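Long-range contacts in hypothetical sugar ABC-transporter sugar binding protein (Arthrobacter globiformis, PDB 7BVT), which probably captures cyclic alpha-maltosyl-1,6-maltose outside the cell and delivers it to an ABC transporter for uptake: residues V32-D37 with I60-V65; V28-W33 with L83-I88; G89-V94 with G296-V301. One frame throughout, in Å; residues are numbered along the deposited sequence.

Contact 1 of 3, residues V32-D37 with I60-V65; sequences VWHYWD and ISASNV
H34 O takes the hydrogen bond of V65 N at 2.8 Å and, beside it, a CA-H...O contact from N64 CA. The parallel ladder of backbone bonds runs back through H34 N to S63 O, S63 N to V32 O and V32 N to S61 O, and the two strand axes lie 25° apart. Beyond the ladder the side chain of N64 takes over. With CG anti to the backbone N (chi1 169°), its amide reaches the turn after H34, where ND2 bonds W36 O at 2.8 Å. That bond is bent, and the donor stands 57° out of the carbonyl plane. The other end of the amide, N64 OD1, accepts from a water at 2.7 Å that also donates to D37 OD1. The H34 ring serves both segments: N64 CA sits over one face, 4.2 Å from the ring centroid, in a CH-pi contact, while ND1 accepts in the ring plane from W36 N at 2.9 Å, which probably fixes the ring's rotation. Apolar contacts are few, chiefly V32 CG2 on I60 CG2 at 3.7 Å and W33 CB against V65 CG2. The pair closes the right-handed beta-alpha-beta unit of strand 28-34, helix 38-53 and strand 58-64; F44 of that helix meets H34 edge-to-face, whereas helix 70-80 packs on W33 and V65.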
loop_
_atom_site.group_PDB
_atom_site.type_symbol
_atom_site.label_atom_id
_atom_site.label_comp_id
_atom_site.label_asym_id
_atom_site.label_seq_id
_atom_site.Cartn_x
_atom_site.Cartn_y
_atom_site.Cartn_z
ATOM N N VAL A 32 -7.345 -22.218 -0.861
ATOM C CA VAL A 32 -6.853 -20.816 -0.729
ATOM C C VAL A 32 -5.384 -20.827 -1.084
ATOM O O VAL A 32 -4.669 -21.590 -0.441
ATOM C CB VAL A 32 -7.046 -20.249 0.677
ATOM C CG1 VAL A 32 -6.453 -18.853 0.755
ATOM C CG2 VAL A 32 -8.496 -20.237 1.077
ATOM N N TRP A 33 -4.978 -20.027 -2.040
ATOM C CA TRP A 33 -3.551 -19.772 -2.294
ATOM C C TRP A 33 -3.203 -18.367 -1.813
ATOM O O TRP A 33 -3.970 -17.426 -2.094
ATOM C CB TRP A 33 -3.193 -19.913 -3.744
ATOM C CG TRP A 33 -3.427 -21.259 -4.359
ATOM C CD1 TRP A 33 -3.750 -22.403 -3.721
ATOM C CD2 TRP A 33 -3.264 -21.602 -5.734
ATOM N NE1 TRP A 33 -3.835 -23.430 -4.621
ATOM C CE2 TRP A 33 -3.541 -22.983 -5.847
ATOM C CE3 TRP A 33 -2.915 -20.886 -6.869
ATOM C CZ2 TRP A 33 -3.540 -23.646 -7.074
ATOM C CZ3 TRP A 33 -2.854 -21.558 -8.073
ATOM C CH2 TRP A 33 -3.178 -22.905 -8.165
ATOM N N HIS A 34 -2.072 -18.236 -1.136
ATOM C CA HIS A 34 -1.611 -16.945 -0.593
ATOM C C HIS A 34 -0.096 -16.957 -0.691
ATOM O O HIS A 34 0.419 -18.041 -1.002
ATOM C CB HIS A 34 -2.068 -16.738 0.817
ATOM C CG HIS A 34 -1.455 -17.748 1.714
ATOM N ND1 HIS A 34 -0.213 -17.541 2.279
ATOM C CD2 HIS A 34 -1.934 -18.936 2.159
ATOM C CE1 HIS A 34 0.048 -18.578 3.081
ATOM N NE2 HIS A 34 -0.966 -19.467 3.015
ATOM N N TYR A 35 0.547 -15.840 -0.413
ATOM C CA TYR A 35 2.034 -15.755 -0.507
ATOM C C TYR A 35 2.638 -15.449 0.861
ATOM O O TYR A 35 3.841 -15.137 0.902
ATOM C CB TYR A 35 2.501 -14.795 -1.619
ATOM C CG TYR A 35 1.970 -13.379 -1.577
ATOM C CD1 TYR A 35 2.129 -12.575 -0.468
ATOM C CD2 TYR A 35 1.334 -12.829 -2.670
ATOM C CE1 TYR A 35 1.644 -11.265 -0.416
ATOM C CE2 TYR A 35 0.874 -11.519 -2.650
ATOM C CZ TYR A 35 1.030 -10.742 -1.522
ATOM O OH TYR A 35 0.570 -9.444 -1.549
ATOM N N TRP A 36 1.879 -15.497 1.941
ATOM C CA TRP A 36 2.424 -15.179 3.282
ATOM C C TRP A 36 3.487 -16.220 3.693
ATOM O O TRP A 36 3.288 -17.444 3.444
ATOM C CB TRP A 36 1.316 -15.081 4.326
ATOM C CG TRP A 36 0.439 -13.880 4.121
ATOM C CD1 TRP A 36 0.811 -12.572 3.987
ATOM C CD2 TRP A 36 -0.991 -13.874 4.110
ATOM N NE1 TRP A 36 -0.283 -11.761 3.904
ATOM C CE2 TRP A 36 -1.406 -12.530 3.954
ATOM C CE3 TRP A 36 -1.963 -14.869 4.203
ATOM C CZ2 TRP A 36 -2.751 -12.172 3.883
ATOM C CZ3 TRP A 36 -3.289 -14.506 4.169
ATOM C CH2 TRP A 36 -3.666 -13.185 3.982
ATOM N N ASP A 37 4.481 -15.709 4.413
ATOM C CA ASP A 37 5.536 -16.489 5.090
ATOM C C ASP A 37 5.545 -16.141 6.571
ATOM O O ASP A 37 4.888 -15.183 7.013
ATOM C CB ASP A 37 6.914 -16.163 4.508
ATOM C CG ASP A 37 7.046 -16.502 3.033
ATOM O OD1 ASP A 37 6.479 -17.537 2.603
ATOM O OD2 ASP A 37 7.706 -15.721 2.319
ATOM N N ILE A 60 -11.364 -25.342 4.653
ATOM C CA ILE A 60 -10.373 -24.493 3.953
ATOM C C ILE A 60 -9.048 -25.254 3.942
ATOM O O ILE A 60 -8.598 -25.691 5.030
ATOM C CB ILE A 60 -10.199 -23.126 4.640
ATOM C CG1 ILE A 60 -11.481 -22.275 4.568
ATOM C CG2 ILE A 60 -8.970 -22.416 4.047
ATOM C CD1 ILE A 60 -11.832 -21.771 3.185
ATOM N N SER A 61 -8.476 -25.380 2.763
ATOM C CA SER A 61 -7.115 -25.900 2.534
ATOM C C SER A 61 -6.293 -24.762 1.964
ATOM O O SER A 61 -6.473 -24.457 0.808
ATOM C CB SER A 61 -7.083 -27.086 1.615
ATOM O OG SER A 61 -7.759 -28.154 2.231
ATOM N N ALA A 62 -5.390 -24.255 2.774
ATOM C CA ALA A 62 -4.546 -23.104 2.417
ATOM C C ALA A 62 -3.201 -23.636 1.964
ATOM O O ALA A 62 -2.715 -24.570 2.652
ATOM C CB ALA A 62 -4.436 -22.214 3.603
ATOM N N SER A 63 -2.635 -23.046 0.920
ATOM C CA SER A 63 -1.247 -23.303 0.433
ATOM C C SER A 63 -0.509 -21.989 0.189
ATOM O O SER A 63 -1.088 -21.037 -0.397
ATOM C CB SER A 63 -1.253 -24.143 -0.778
ATOM O OG SER A 63 -1.961 -25.354 -0.529
ATOM N N ASN A 64 0.760 -21.961 0.544
ATOM C CA ASN A 64 1.679 -20.876 0.150
ATOM C C ASN A 64 2.114 -21.087 -1.290
ATOM O O ASN A 64 2.434 -22.225 -1.681
ATOM C CB ASN A 64 2.901 -20.795 1.062
ATOM C CG ASN A 64 3.950 -19.868 0.491
ATOM O OD1 ASN A 64 4.738 -20.244 -0.406
ATOM N ND2 ASN A 64 3.875 -18.610 0.911
ATOM N N VAL A 65 2.091 -20.031 -2.076
ATOM C CA VAL A 65 2.709 -19.922 -3.406
ATOM C C VAL A 65 3.636 -18.720 -3.319
ATOM O O VAL A 65 3.192 -17.640 -2.916
ATOM C CB VAL A 65 1.657 -19.736 -4.514
ATOM C CG1 VAL A 65 2.295 -19.553 -5.864
ATOM C CG2 VAL A 65 0.616 -20.831 -4.534
HETATM O O HOH W 1 7.222 -19.635 0.317
#

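Contact 2 of 3, residues V28-W33 with L83-I88; sequences VEVTVW and LPDIAI
W33 and P84 meet where strand 28-34 pairs in parallel with strand 86-90 in the alpha/beta lobe of this solute-binding fold. The packing is tight here: P84 CB lies 3.5 Å from the centroid of the five-membered ring of W33 and only 7° off its normal, a CH-pi contact over the face. P84 CG and CD continue across the six-membered ring, CD coming to 3.7 Å from W33 CZ3, and K73 makes a cation-pi contact with the same indole. With an alanine here instead of W33, P84 CB, CG and CD would probably lose the indole face they rest on, and K73 its aromatic partner. On the face with V32, that residue and I86 lie side by side, V32 CG2 at 3.8 Å from I86 CD1, and I88 CD1 follows on V32 CG1. Backbone bonds fix the register: I86 N to T31 O, W33 N to I86 O, and I88 N to W33 O at 2.8 Å.

The strand pairing gives way at D85, whose side chain stands in for the next rung. Its OD2 accepts from T31 N with the anti lone pair, nearly straight at 168°. T31 OG1, placed between its own backbone N and carbonyl carbon (chi1 59°), accepts in turn from D85 N at 3.0 Å. Toward V28 the contact loosens: the carboxylate of E29 takes no part, and a water bridges instead, donating to E29 O and, at 2.6 Å, to D85 OD2.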
loop_
_atom_site.group_PDB
_atom_site.type_symbol
_atom_site.label_atom_id
_atom_site.label_comp_id
_atom_site.label_asym_id
_atom_site.label_seq_id
_atom_site.Cartn_x
_atom_site.Cartn_y
_atom_site.Cartn_z
ATOM N N VAL A 28 -17.852 -28.780 2.104
ATOM C CA VAL A 28 -17.406 -28.242 0.791
ATOM C C VAL A 28 -15.910 -27.915 0.935
ATOM O O VAL A 28 -15.556 -27.170 1.894
ATOM C CB VAL A 28 -18.208 -26.993 0.374
ATOM C CG1 VAL A 28 -17.676 -26.388 -0.938
ATOM C CG2 VAL A 28 -19.703 -27.263 0.283
ATOM N N GLU A 29 -15.073 -28.458 0.058
ATOM C CA GLU A 29 -13.605 -28.251 0.098
ATOM C C GLU A 29 -13.297 -26.971 -0.668
ATOM O O GLU A 29 -13.760 -26.837 -1.797
ATOM C CB GLU A 29 -12.869 -29.441 -0.513
ATOM C CG GLU A 29 -13.267 -30.752 0.146
ATOM C CD GLU A 29 -12.639 -31.009 1.503
ATOM O OE1 GLU A 29 -11.661 -30.297 1.843
ATOM O OE2 GLU A 29 -13.117 -31.936 2.225
ATOM N N VAL A 30 -12.596 -26.046 -0.032
ATOM C CA VAL A 30 -12.275 -24.718 -0.596
ATOM C C VAL A 30 -10.762 -24.556 -0.477
ATOM O O VAL A 30 -10.202 -24.646 0.623
ATOM C CB VAL A 30 -13.071 -23.626 0.149
ATOM C CG1 VAL A 30 -12.602 -22.213 -0.192
ATOM C CG2 VAL A 30 -14.564 -23.732 -0.105
ATOM N N THR A 31 -10.143 -24.306 -1.596
ATOM C CA THR A 31 -8.696 -24.073 -1.630
ATOM C C THR A 31 -8.385 -22.571 -1.585
ATOM O O THR A 31 -9.081 -21.799 -2.248
ATOM C CB THR A 31 -8.073 -24.736 -2.835
ATOM O OG1 THR A 31 -8.664 -24.224 -4.024
ATOM C CG2 THR A 31 -8.225 -26.249 -2.726
ATOM N N VAL A 32 -7.345 -22.218 -0.861
ATOM C CA VAL A 32 -6.853 -20.816 -0.729
ATOM C C VAL A 32 -5.384 -20.827 -1.084
ATOM O O VAL A 32 -4.669 -21.590 -0.441
ATOM C CB VAL A 32 -7.046 -20.249 0.677
ATOM C CG1 VAL A 32 -6.453 -18.853 0.755
ATOM C CG2 VAL A 32 -8.496 -20.237 1.077
ATOM N N TRP A 33 -4.978 -20.027 -2.040
ATOM C CA TRP A 33 -3.551 -19.772 -2.294
ATOM C C TRP A 33 -3.203 -18.367 -1.813
ATOM O O TRP A 33 -3.970 -17.426 -2.094
ATOM C CB TRP A 33 -3.193 -19.913 -3.744
ATOM C CG TRP A 33 -3.427 -21.259 -4.359
ATOM C CD1 TRP A 33 -3.750 -22.403 -3.721
ATOM C CD2 TRP A 33 -3.264 -21.602 -5.734
ATOM N NE1 TRP A 33 -3.835 -23.430 -4.621
ATOM C CE2 TRP A 33 -3.541 -22.983 -5.847
ATOM C CE3 TRP A 33 -2.915 -20.886 -6.869
ATOM C CZ2 TRP A 33 -3.540 -23.646 -7.074
ATOM C CZ3 TRP A 33 -2.854 -21.558 -8.073
ATOM C CH2 TRP A 33 -3.178 -22.905 -8.165
ATOM N N LEU A 83 -7.603 -23.735 -11.217
ATOM C CA LEU A 83 -7.545 -22.512 -10.402
ATOM C C LEU A 83 -7.983 -22.857 -8.994
ATOM O O LEU A 83 -8.816 -23.734 -8.781
ATOM C CB LEU A 83 -8.432 -21.430 -11.031
ATOM C CG LEU A 83 -7.860 -20.746 -12.261
ATOM C CD1 LEU A 83 -8.899 -19.928 -12.981
ATOM C CD2 LEU A 83 -6.702 -19.855 -11.893
ATOM N N PRO A 84 -7.493 -22.120 -7.992
ATOM C CA PRO A 84 -7.890 -22.278 -6.607
ATOM C C PRO A 84 -9.286 -21.649 -6.478
ATOM O O PRO A 84 -9.736 -21.014 -7.376
ATOM C CB PRO A 84 -6.868 -21.487 -5.804
ATOM C CG PRO A 84 -6.514 -20.408 -6.749
ATOM C CD PRO A 84 -6.509 -21.016 -8.137
ATOM N N ASP A 85 -9.913 -21.883 -5.371
ATOM C CA ASP A 85 -11.238 -21.267 -5.116
ATOM C C ASP A 85 -11.023 -19.817 -4.675
ATOM O O ASP A 85 -11.755 -18.961 -5.122
ATOM C CB ASP A 85 -12.003 -22.030 -4.060
ATOM C CG ASP A 85 -12.253 -23.437 -4.561
ATOM O OD1 ASP A 85 -12.777 -23.550 -5.718
ATOM O OD2 ASP A 85 -11.886 -24.370 -3.807
ATOM N N ILE A 86 -10.050 -19.582 -3.813
ATOM C CA ILE A 86 -9.649 -18.234 -3.328
ATOM C C ILE A 86 -8.183 -17.993 -3.702
ATOM O O ILE A 86 -7.285 -18.799 -3.333
ATOM C CB ILE A 86 -9.912 -18.044 -1.819
ATOM C CG1 ILE A 86 -11.386 -18.235 -1.439
ATOM C CG2 ILE A 86 -9.391 -16.726 -1.318
ATOM C CD1 ILE A 86 -11.630 -18.336 0.057
ATOM N N ALA A 87 -7.890 -16.847 -4.287
ATOM C CA ALA A 87 -6.509 -16.326 -4.365
ATOM C C ALA A 87 -6.366 -15.093 -3.473
ATOM O O ALA A 87 -7.249 -14.231 -3.489
ATOM C CB ALA A 87 -6.173 -15.944 -5.785
ATOM N N ILE A 88 -5.292 -14.993 -2.731
ATOM C CA ILE A 88 -4.995 -13.780 -1.940
ATOM C C ILE A 88 -3.731 -13.170 -2.539
ATOM O O ILE A 88 -2.650 -13.771 -2.432
ATOM C CB ILE A 88 -4.897 -14.090 -0.438
ATOM C CG1 ILE A 88 -6.179 -14.758 0.075
ATOM C CG2 ILE A 88 -4.534 -12.857 0.383
ATOM C CD1 ILE A 88 -6.177 -15.086 1.524
HETATM O O HOH W 2 -12.081 -26.943 -4.256
HETATM O O HOH W 3 -8.731 -25.949 -6.142
#

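Contact 3 of 3, residues G89-V94 with G296-V301; sequences GDLVWV and GEQAMV. With GLC (alpha-D-glucopyranose), chain B.
The glycan pocket has part of its wall here, where strand 86-90 runs antiparallel to strand 292-301 and brings D90 beside G296. A bound glucose spans the two: its O3 donates to D90 OD1 at 2.7 Å, and G296 N gives a weak bond to O2. A water close to glucose O2 donates to both D90 OD1 and E297 OE2, which would probably ease the repulsion between these two acidic groups. Y35 OH also hydrogen-bonds E297 OE2, and W36 NE1 bonds OE1. The other oxygen of D90 is held too: with CG anti to the backbone N (chi1 -178°), OD2 accepts from V92 N in an Asx turn, met from above the carboxylate plane.

The backbone pairing is short. G89 and Q298 form a hydrogen-bonded pair, G89 N to Q298 O at 3.0 Å and Q298 N to G89 O at 2.9 Å. Q298 then folds its chain back, so that NE2 donates in its own amide plane to G296 O at 3.1 Å, standing well above that carbonyl plane; L91 N bonds the same oxygen weakly. L91 CD1 lies against the amide at 3.6 Å from Q298 CD. M300 CE comes to 3.7 Å from G89 N; a CB on G89 would come close to this methyl and be crowded by W93 CE3. V94 CG2 touches both Q298 CB and M300 SD. Around the two strands, V94, Q298 and M300 rest on strand 131-136, L91 and V94 meet helix 120-125, and helix 306-319 packs on A299 and V301.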
loop_
_atom_site.group_PDB
_atom_site.type_symbol
_atom_site.label_atom_id
_atom_site.label_comp_id
_atom_site.label_asym_id
_atom_site.label_seq_id
_atom_site.Cartn_x
_atom_site.Cartn_y
_atom_site.Cartn_z
ATOM N N GLY A 89 -3.871 -11.993 -3.147
ATOM C CA GLY A 89 -2.810 -11.356 -3.929
ATOM C C GLY A 89 -2.543 -9.942 -3.502
ATOM O O GLY A 89 -3.287 -9.392 -2.705
ATOM N N ASP A 90 -1.534 -9.333 -4.084
ATOM C CA ASP A 90 -1.248 -7.908 -3.866
ATOM C C ASP A 90 -2.374 -7.074 -4.472
ATOM O O ASP A 90 -2.986 -7.483 -5.477
ATOM C CB ASP A 90 0.097 -7.526 -4.479
ATOM C CG ASP A 90 0.366 -6.044 -4.165
ATOM O OD1 ASP A 90 0.417 -5.708 -2.960
ATOM O OD2 ASP A 90 0.344 -5.215 -5.115
ATOM N N LEU A 91 -2.611 -5.889 -3.899
ATOM C CA LEU A 91 -3.589 -4.906 -4.446
ATOM C C LEU A 91 -3.495 -4.815 -5.963
ATOM O O LEU A 91 -4.521 -4.981 -6.665
ATOM C CB LEU A 91 -3.345 -3.537 -3.831
ATOM C CG LEU A 91 -4.332 -2.472 -4.276
ATOM C CD1 LEU A 91 -5.692 -2.720 -3.666
ATOM C CD2 LEU A 91 -3.847 -1.081 -3.902
ATOM N N VAL A 92 -2.327 -4.493 -6.474
ATOM C CA VAL A 92 -2.203 -4.128 -7.913
ATOM C C VAL A 92 -2.349 -5.389 -8.777
ATOM O O VAL A 92 -2.443 -5.244 -9.996
ATOM C CB VAL A 92 -0.898 -3.346 -8.177
ATOM C CG1 VAL A 92 -0.801 -2.144 -7.254
ATOM C CG2 VAL A 92 0.319 -4.208 -8.036
ATOM N N TRP A 93 -2.386 -6.583 -8.184
ATOM C CA TRP A 93 -2.621 -7.808 -8.992
ATOM C C TRP A 93 -4.089 -7.975 -9.343
ATOM O O TRP A 93 -4.376 -8.698 -10.311
ATOM C CB TRP A 93 -2.127 -9.070 -8.313
ATOM C CG TRP A 93 -0.664 -9.119 -8.057
ATOM C CD1 TRP A 93 0.306 -8.244 -8.471
ATOM C CD2 TRP A 93 -0.005 -10.178 -7.366
ATOM N NE1 TRP A 93 1.526 -8.686 -8.040
ATOM C CE2 TRP A 93 1.366 -9.858 -7.354
ATOM C CE3 TRP A 93 -0.446 -11.326 -6.722
ATOM C CZ2 TRP A 93 2.292 -10.681 -6.730
ATOM C CZ3 TRP A 93 0.473 -12.133 -6.085
ATOM C CH2 TRP A 93 1.822 -11.808 -6.102
ATOM N N VAL A 94 -4.995 -7.452 -8.541
ATOM C CA VAL A 94 -6.443 -7.795 -8.703
ATOM C C VAL A 94 -6.875 -7.617 -10.142
ATOM O O VAL A 94 -7.502 -8.503 -10.713
ATOM C CB VAL A 94 -7.340 -7.016 -7.732
ATOM C CG1 VAL A 94 -8.796 -7.223 -8.055
ATOM C CG2 VAL A 94 -7.047 -7.423 -6.313
ATOM N N GLY A 296 -1.211 -3.944 0.595
ATOM C CA GLY A 296 -1.730 -5.091 1.341
ATOM C C GLY A 296 -2.460 -6.086 0.467
ATOM O O GLY A 296 -2.489 -5.920 -0.779
ATOM N N GLU A 297 -3.010 -7.119 1.110
ATOM C CA GLU A 297 -3.526 -8.296 0.385
ATOM C C GLU A 297 -5.034 -8.231 0.188
ATOM O O GLU A 297 -5.736 -7.803 1.106
ATOM C CB GLU A 297 -3.197 -9.549 1.169
ATOM C CG GLU A 297 -1.753 -9.963 0.958
ATOM C CD GLU A 297 -0.693 -9.111 1.639
ATOM O OE1 GLU A 297 -0.760 -8.948 2.853
ATOM O OE2 GLU A 297 0.174 -8.590 0.921
ATOM N N GLN A 298 -5.474 -8.677 -0.976
ATOM C CA GLN A 298 -6.887 -8.703 -1.373
ATOM C C GLN A 298 -7.265 -10.167 -1.615
ATOM O O GLN A 298 -6.489 -10.856 -2.275
ATOM C CB GLN A 298 -7.098 -7.936 -2.671
ATOM C CG GLN A 298 -6.311 -6.631 -2.781
ATOM C CD GLN A 298 -6.562 -5.643 -1.683
ATOM O OE1 GLN A 298 -7.704 -5.233 -1.452
ATOM N NE2 GLN A 298 -5.520 -5.201 -1.002
ATOM N N ALA A 299 -8.480 -10.558 -1.234
ATOM C CA ALA A 299 -8.957 -11.929 -1.520
ATOM C C ALA A 299 -9.887 -11.846 -2.716
ATOM O O ALA A 299 -10.690 -10.909 -2.772
ATOM C CB ALA A 299 -9.621 -12.523 -0.298
ATOM N N MET A 300 -9.836 -12.839 -3.558
ATOM C CA MET A 300 -10.614 -12.994 -4.815
ATOM C C MET A 300 -11.154 -14.433 -4.859
ATOM O O MET A 300 -10.395 -15.345 -4.496
ATOM C CB MET A 300 -9.707 -12.753 -6.012
ATOM C CG MET A 300 -9.245 -11.305 -6.093
ATOM S SD MET A 300 -7.722 -11.189 -7.008
ATOM C CE MET A 300 -6.540 -11.457 -5.675
ATOM N N VAL A 301 -12.401 -14.604 -5.259
ATOM C CA VAL A 301 -13.043 -15.953 -5.408
ATOM C C VAL A 301 -13.193 -16.235 -6.887
ATOM O O VAL A 301 -13.841 -15.445 -7.587
ATOM C CB VAL A 301 -14.380 -16.025 -4.677
ATOM C CG1 VAL A 301 -15.133 -17.315 -4.996
ATOM C CG2 VAL A 301 -14.247 -15.781 -3.199
HETATM C C1 GLC B . 3.960 -3.041 -0.263
HETATM C C2 GLC B . 2.494 -3.027 -0.570
HETATM C C3 GLC B . 2.266 -3.161 -2.055
HETATM C C4 GLC B . 3.067 -2.056 -2.762
HETATM C C5 GLC B . 4.548 -2.225 -2.450
HETATM C C6 GLC B . 5.373 -1.110 -3.117
HETATM O O2 GLC B . 1.873 -4.005 0.246
HETATM O O3 GLC B . 0.854 -3.085 -2.320
HETATM O O4 GLC B . 2.929 -2.125 -4.168
HETATM O O5 GLC B . 4.717 -2.088 -1.061
HETATM O O6 GLC B . 6.720 -1.566 -3.219
HETATM O O HOH W 4 1.262 -6.346 -0.473
#

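All three contacts lie in one sheet and follow its strand order: 58-64, 28-34, 86-90, 292-301. Contacts 1 and 2 share V32 and W33 as two sides of strand 28-34, while contacts 2 and 3 share strand 86-90, with A87 N reaching M300 O. Contact 1 is partly buried, with exposed N64 and D37 and a water at its end; contact 2 is mostly buried apart from the E29 end; every touching residue of contact 3 is buried. Their chemistry differs accordingly: the first two are parallel pairings, finished by an amide and by a carboxylate, whereas the antiparallel third binds sugar. E297 links contact 3 to contact 1 through Y35 OH and W36 NE1.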